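Local coordinates for ATP-dependent RNA helicase HrpB (PDB 6EUD), which hydrolyses ATP to ADP and phosphate as a bacterial DExH-box helicase of the DEAH/RHA group and binds single-stranded RNA, at residues Asp144-Leu149 with Leu153-Met158; Asp374-Gln377 with Asp382-Pro385. All blocks are in the same frame, centred on the assembly; numbering follows the deposited sequence.

Contact 1 of 2, residues Asp144-Leu149 with Leu153-Met158; sequences DVQQGL and LKLLIM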
ATOM      1  N   ASP A 144       4.593  19.746 -12.078  1.00 55.03           N
ATOM      2  CA  ASP A 144       4.770  19.400 -13.478  1.00 61.32           C
ATOM      3  C   ASP A 144       4.245  20.507 -14.382  1.00 65.00           C
ATOM      4  O   ASP A 144       4.851  20.795 -15.416  1.00 73.92           O
ATOM      5  CB  ASP A 144       4.095  18.079 -13.816  1.00 63.51           C
ATOM      6  CG  ASP A 144       5.066  16.925 -13.794  1.00 71.84           C
ATOM      7  OD1 ASP A 144       6.176  17.088 -13.238  1.00 75.09           O
ATOM      8  OD2 ASP A 144       4.737  15.867 -14.352  1.00 77.84           O
ATOM      9  N   VAL A 145       3.132  21.126 -13.991  1.00 60.94           N
ATOM     10  CA  VAL A 145       2.626  22.297 -14.693  1.00 59.72           C
ATOM     11  C   VAL A 145       3.684  23.404 -14.718  1.00 63.35           C
ATOM     12  O   VAL A 145       3.818  24.126 -15.705  1.00 65.78           O
ATOM     13  CB  VAL A 145       1.352  22.847 -14.042  1.00 55.91           C
ATOM     14  CG1 VAL A 145       0.887  24.095 -14.781  1.00 54.16           C
ATOM     15  CG2 VAL A 145       0.255  21.777 -13.997  1.00 51.96           C
ATOM     16  N   GLN A 146       4.445  23.515 -13.630  1.00 63.52           N
ATOM     17  CA  GLN A 146       5.480  24.543 -13.500  1.00 67.21           C
ATOM     18  C   GLN A 146       6.760  24.271 -14.296  1.00 66.66           C
ATOM     19  O   GLN A 146       7.575  25.173 -14.487  1.00 63.64           O
ATOM     20  CB  GLN A 146       5.854  24.724 -12.033  1.00 68.53           C
ATOM     21  CG  GLN A 146       4.875  25.534 -11.223  1.00 70.83           C
ATOM     22  CD  GLN A 146       5.265  25.550  -9.767  1.00 73.51           C
ATOM     23  OE1 GLN A 146       5.567  24.505  -9.189  1.00 76.07           O
ATOM     24  NE2 GLN A 146       5.283  26.735  -9.165  1.00 74.16           N
ATOM     25  N   GLN A 147       6.940  23.029 -14.737  1.00 67.99           N
ATOM     26  CA  GLN A 147       8.096  22.668 -15.542  1.00 69.41           C
ATOM     27  C   GLN A 147       7.755  22.706 -17.038  1.00 71.48           C
ATOM     28  O   GLN A 147       8.635  22.504 -17.870  1.00 81.45           O
ATOM     29  CB  GLN A 147       8.625  21.282 -15.134  1.00 70.27           C
ATOM     30  CG  GLN A 147       9.246  21.229 -13.730  1.00 72.07           C
ATOM     31  CD  GLN A 147       9.700  19.830 -13.321  1.00 73.61           C
ATOM     32  OE1 GLN A 147      10.811  19.404 -13.642  1.00 79.86           O
ATOM     33  NE2 GLN A 147       8.835  19.111 -12.613  1.00 67.30           N
ATOM     34  N   GLY A 148       6.488  22.974 -17.369  1.00 69.81           N
ATOM     35  CA  GLY A 148       6.043  23.156 -18.747  1.00 70.93           C
ATOM     36  C   GLY A 148       6.194  24.598 -19.202  1.00 74.62           C
ATOM     37  O   GLY A 148       7.259  25.198 -19.029  1.00 78.34           O
ATOM     38  N   LEU A 149       5.146  25.172 -19.783  1.00 75.38           N
ATOM     39  CA  LEU A 149       5.181  26.602 -20.086  1.00 81.40           C
ATOM     40  C   LEU A 149       5.046  27.452 -18.834  1.00 82.87           C
ATOM     41  O   LEU A 149       5.673  28.505 -18.708  1.00 88.61           O
ATOM     42  CB  LEU A 149       4.077  27.006 -21.062  1.00 85.37           C
ATOM     43  CG  LEU A 149       4.391  26.904 -22.547  1.00 89.14           C
ATOM     44  CD1 LEU A 149       5.714  27.632 -22.864  1.00 87.64           C
ATOM     45  CD2 LEU A 149       4.475  25.453 -22.906  1.00 91.43           C
ATOM     46  N   LEU A 153       3.574  30.478 -12.952  1.00 74.66           N
ATOM     47  CA  LEU A 153       2.605  29.974 -11.976  1.00 74.70           C
ATOM     48  C   LEU A 153       3.248  29.769 -10.605  1.00 75.07           C
ATOM     49  O   LEU A 153       4.020  28.834 -10.410  1.00 75.56           O
ATOM     50  CB  LEU A 153       1.982  28.661 -12.472  1.00 70.98           C
ATOM     51  CG  LEU A 153       1.079  27.907 -11.483  1.00 68.70           C
ATOM     52  CD1 LEU A 153      -0.227  28.654 -11.202  1.00 67.07           C
ATOM     53  CD2 LEU A 153       0.805  26.489 -11.975  1.00 68.02           C
ATOM     54  N   LYS A 154       2.927  30.643  -9.655  1.00 75.26           N
ATOM     55  CA  LYS A 154       3.531  30.582  -8.322  1.00 70.06           C
ATOM     56  C   LYS A 154       2.806  29.555  -7.469  1.00 66.96           C
ATOM     57  O   LYS A 154       1.723  29.101  -7.839  1.00 62.54           O
ATOM     58  CB  LYS A 154       3.498  31.954  -7.649  1.00 69.97           C
ATOM     59  CG  LYS A 154       4.199  33.033  -8.436  1.00 75.70           C
ATOM     60  CD  LYS A 154       4.024  34.378  -7.774  1.00 82.28           C
ATOM     61  CE  LYS A 154       4.639  35.486  -8.609  1.00 87.79           C
ATOM     62  NZ  LYS A 154       4.448  36.817  -7.962  1.00 92.16           N
ATOM     63  N   LEU A 155       3.384  29.208  -6.320  1.00 67.13           N
ATOM     64  CA  LEU A 155       2.839  28.131  -5.497  1.00 65.14           C
ATOM     65  C   LEU A 155       3.101  28.335  -4.003  1.00 62.95           C
ATOM     66  O   LEU A 155       4.258  28.362  -3.558  1.00 61.63           O
ATOM     67  CB  LEU A 155       3.424  26.790  -5.962  1.00 65.91           C
ATOM     68  CG  LEU A 155       2.857  25.503  -5.386  1.00 64.02           C
ATOM     69  CD1 LEU A 155       1.383  25.444  -5.699  1.00 67.59           C
ATOM     70  CD2 LEU A 155       3.586  24.313  -5.966  1.00 61.84           C
ATOM     71  N   LEU A 156       2.025  28.471  -3.227  1.00 60.03           N
ATOM     72  CA  LEU A 156       2.155  28.639  -1.784  1.00 58.30           C
ATOM     73  C   LEU A 156       1.709  27.415  -0.979  1.00 55.77           C
ATOM     74  O   LEU A 156       0.538  27.038  -0.968  1.00 54.65           O
ATOM     75  CB  LEU A 156       1.361  29.856  -1.319  1.00 61.83           C
ATOM     76  CG  LEU A 156       1.426  30.118   0.191  1.00 60.30           C
ATOM     77  CD1 LEU A 156       2.876  30.234   0.658  1.00 60.74           C
ATOM     78  CD2 LEU A 156       0.675  31.384   0.515  1.00 59.05           C
ATOM     79  N   ILE A 157       2.647  26.810  -0.272  1.00 53.83           N
ATOM     80  CA  ILE A 157       2.310  25.666   0.555  1.00 51.41           C
ATOM     81  C   ILE A 157       2.268  26.089   2.016  1.00 56.14           C
ATOM     82  O   ILE A 157       3.266  26.558   2.570  1.00 57.11           O
ATOM     83  CB  ILE A 157       3.308  24.521   0.337  1.00 47.68           C
ATOM     84  CG1 ILE A 157       3.332  24.162  -1.146  1.00 48.23           C
ATOM     85  CG2 ILE A 157       2.942  23.309   1.186  1.00 36.15           C
ATOM     86  CD1 ILE A 157       4.345  23.127  -1.514  1.00 51.78           C
ATOM     87  N   MET A 158       1.094  25.944   2.624  1.00 55.03           N
ATOM     88  CA  MET A 158       0.883  26.355   4.006  1.00 52.23           C
ATOM     89  C   MET A 158       0.790  25.156   4.925  1.00 51.73           C
ATOM     90  O   MET A 158      -0.051  24.272   4.752  1.00 50.35           O
ATOM     91  CB  MET A 158      -0.391  27.181   4.149  1.00 54.82           C
ATOM     92  CG  MET A 158      -0.394  28.528   3.439  1.00 61.28           C
ATOM     93  SD  MET A 158      -1.948  29.367   3.795  1.00 80.52           S
ATOM     94  CE  MET A 158      -1.744  30.874   2.874  1.00 83.51           C
TER
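Gln146 reaches Leu153 because its CG sits beside the backbone N (chi1 -78°) and the chain then runs straight out (chi2 175°), carrying the amide across to the carbonyl of Leu153, the residue just before strand 154-159. Leu153 answers with CG anti to its own backbone N, and Val145 likewise sends CG1 that way, which brings Val145 CG1 to 3.7 Å from Leu153 CD2. The polar link lies beside this apolar one: Gln146 NE2 donates to Leu153 O over 2.7 Å, with an N-H...O angle of 160°. The acceptor lies close to the amide plane of Gln146, and the donor meets the carbonyl nearly end-on.

The same amide crosses Leu155 at about a right angle, NE2 standing 3.7 Å from Leu155 CB and OE1 3.8 Å from Leu155 CD2. Beyond the two segments, NE2 also donates to Pro24 O and OE1 accepts from Gln25 NE2, while the Leu155 side chain packs on Leu139 and Leu142. The contact closes the beta-alpha-beta unit of strand 120-125, helix 133-145 and strand 154-159 in the P-loop NTPase domain, where a type I turn, Val145 to Gly148, lies on the way from the helix back to the mixed, largely parallel sheet. A leucine in place of Gln146 would probably leave Leu153 O without this donor and break the tie to Pro24 and Gln25.

With NE2 giving to two carbonyls and OE1 receiving from a third group, the amide is probably held to one rotation, and one uncharged side chain joins the turn that starts at Val145, the incoming strand and the segment leading to strand 26-29.

Contact 2 of 2, residues Asp374-Gln377 with Asp382-Pro385; sequences DPAQ and DQPP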
ATOM      1  N   ASP A 374       4.825   6.012 -15.443  1.00 86.32           N
ATOM      2  CA  ASP A 374       5.302   5.420 -14.189  1.00 89.27           C
ATOM      3  C   ASP A 374       5.352   6.467 -13.068  1.00 77.09           C
ATOM      4  O   ASP A 374       5.936   7.531 -13.238  1.00 76.30           O
ATOM      5  CB  ASP A 374       6.686   4.792 -14.400  1.00102.69           C
ATOM      6  CG  ASP A 374       7.217   4.065 -13.162  1.00110.36           C
ATOM      7  OD1 ASP A 374       7.490   2.849 -13.261  1.00114.20           O
ATOM      8  OD2 ASP A 374       7.403   4.705 -12.105  1.00115.03           O
ATOM      9  N   PRO A 375       4.757   6.156 -11.905  1.00 68.90           N
ATOM     10  CA  PRO A 375       4.620   7.160 -10.847  1.00 65.64           C
ATOM     11  C   PRO A 375       5.942   7.798 -10.416  1.00 64.90           C
ATOM     12  O   PRO A 375       5.940   8.931  -9.947  1.00 63.78           O
ATOM     13  CB  PRO A 375       3.994   6.364  -9.699  1.00 64.92           C
ATOM     14  CG  PRO A 375       3.237   5.272 -10.380  1.00 64.55           C
ATOM     15  CD  PRO A 375       4.111   4.883 -11.539  1.00 67.57           C
ATOM     16  N   ALA A 376       7.053   7.095 -10.604  1.00 67.89           N
ATOM     17  CA  ALA A 376       8.361   7.618 -10.210  1.00 71.08           C
ATOM     18  C   ALA A 376       8.766   8.878 -10.986  1.00 77.16           C
ATOM     19  O   ALA A 376       9.547   9.688 -10.483  1.00 80.99           O
ATOM     20  CB  ALA A 376       9.426   6.541 -10.369  1.00 70.65           C
ATOM     21  N   GLN A 377       8.239   9.039 -12.201  1.00 77.43           N
ATOM     22  CA  GLN A 377       8.511  10.221 -13.023  1.00 78.00           C
ATOM     23  C   GLN A 377       8.130  11.522 -12.320  1.00 73.93           C
ATOM     24  O   GLN A 377       8.767  12.549 -12.519  1.00 78.87           O
ATOM     25  CB  GLN A 377       7.763  10.139 -14.355  1.00 82.51           C
ATOM     26  CG  GLN A 377       7.972   8.864 -15.151  1.00 85.81           C
ATOM     27  CD  GLN A 377       6.890   8.676 -16.207  1.00 89.26           C
ATOM     28  OE1 GLN A 377       6.030   9.539 -16.384  1.00 89.82           O
ATOM     29  NE2 GLN A 377       6.928   7.550 -16.911  1.00 90.22           N
ATOM     30  N   ASP A 382       6.683  11.515  -0.709  1.00 48.21           N
ATOM     31  CA  ASP A 382       6.849  10.088  -0.519  1.00 52.16           C
ATOM     32  C   ASP A 382       6.373   9.334  -1.752  1.00 51.12           C
ATOM     33  O   ASP A 382       5.237   9.502  -2.195  1.00 49.65           O
ATOM     34  CB  ASP A 382       6.087   9.620   0.714  1.00 56.67           C
ATOM     35  CG  ASP A 382       6.760  10.033   1.992  1.00 60.69           C
ATOM     36  OD1 ASP A 382       7.539   9.224   2.536  1.00 67.74           O
ATOM     37  OD2 ASP A 382       6.521  11.167   2.441  1.00 60.27           O
ATOM     38  N   GLN A 383       7.257   8.517  -2.312  1.00 52.13           N
ATOM     39  CA  GLN A 383       6.932   7.726  -3.489  1.00 55.39           C
ATOM     40  C   GLN A 383       5.867   6.706  -3.136  1.00 52.88           C
ATOM     41  O   GLN A 383       5.910   6.121  -2.055  1.00 51.43           O
ATOM     42  CB  GLN A 383       8.185   7.031  -4.037  1.00 63.46           C
ATOM     43  CG  GLN A 383       9.163   7.955  -4.762  1.00 72.91           C
ATOM     44  CD  GLN A 383       8.801   8.152  -6.226  1.00 83.71           C
ATOM     45  OE1 GLN A 383       7.906   7.484  -6.746  1.00 89.83           O
ATOM     46  NE2 GLN A 383       9.506   9.060  -6.902  1.00 88.48           N
ATOM     47  N   PRO A 384       4.893   6.510  -4.038  1.00 51.46           N
ATOM     48  CA  PRO A 384       3.869   5.481  -3.833  1.00 50.52           C
ATOM     49  C   PRO A 384       4.540   4.112  -3.688  1.00 52.81           C
ATOM     50  O   PRO A 384       5.467   3.826  -4.446  1.00 55.68           O
ATOM     51  CB  PRO A 384       3.026   5.546  -5.114  1.00 49.56           C
ATOM     52  CG  PRO A 384       3.320   6.849  -5.727  1.00 49.49           C
ATOM     53  CD  PRO A 384       4.707   7.240  -5.305  1.00 50.43           C
ATOM     54  N   PRO A 385       4.088   3.289  -2.728  1.00 49.17           N
ATOM     55  CA  PRO A 385       4.682   1.967  -2.468  1.00 47.04           C
ATOM     56  C   PRO A 385       4.468   1.010  -3.636  1.00 50.31           C
ATOM     57  O   PRO A 385       3.356   0.932  -4.166  1.00 52.52           O
ATOM     58  CB  PRO A 385       3.930   1.466  -1.233  1.00 43.96           C
ATOM     59  CG  PRO A 385       3.271   2.695  -0.640  1.00 46.74           C
ATOM     60  CD  PRO A 385       2.996   3.608  -1.794  1.00 44.72           C
TER
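Pro375 and Ala376 run past Pro384 and Gln383 with CA atoms 7.3 Å apart for Pro375 and Pro384 and 6.9 Å for Ala376 and Gln383, a spacing bridged by side chains with no hydrogen bond from one segment to the other. Asp374 opens an Asx turn that overlaps the short 3-10 segment 375-377; 382-385 is an irregular run whose last residue, Pro385, is the N-cap of helix 386-398. Both belong to the loop that connects helix 361-370 to that helix.

The buried part of the meeting is proline against proline. Pro375 CB lies 4.1 Å from Pro384 CG, an apolar contact between two rings, and both rings also touch Leu389 of helix 386-398.

On the exposed side, Gln383 bends back over Ala376. Its chain turns at chi2 (-85°), which lays the terminal amide beside the alanine backbone: OE1 comes to 3.5 Å from Ala376 CA, and NE2 also lies alongside. This is van der Waals packing of an amide against main chain. The polar links around it run elsewhere: Pro375 O accepts from Trp380 NE1, within the connecting residues, and Asp382 forms salt bridges with Arg131 and Arg166, which join the loop to the ATP-binding domain.

Within 374-377, Gln377 N bonds back to Asp374 O, and Asp374 OD2 uses its anti lone pair to accept from Ala376 N at 2.8 Å, with an N-H...O angle of 160°.

How the contacts relate
Along the chain the two contacts come in series: contact 1 is complete before contact 2 begins, and the strands 186-190 to 333-337 of a second mixed sheet lie between them in sequence. Their centres are 19 Å apart and their nearest atoms about 5 Å, without touching. Contact 1 joins helix 133-145 and the turn after it to strand 154-159 of the mixed sheet in the ATP-binding domain, whereas contact 2 lies in the loop between helices 361-370 and 386-398. The two neighbourhoods nevertheless meet, since the side chain of Asp144 touches Met378, a residue between the segments of contact 2. Segments distant in sequence thus lie side by side where the ATP-binding domain faces this loop.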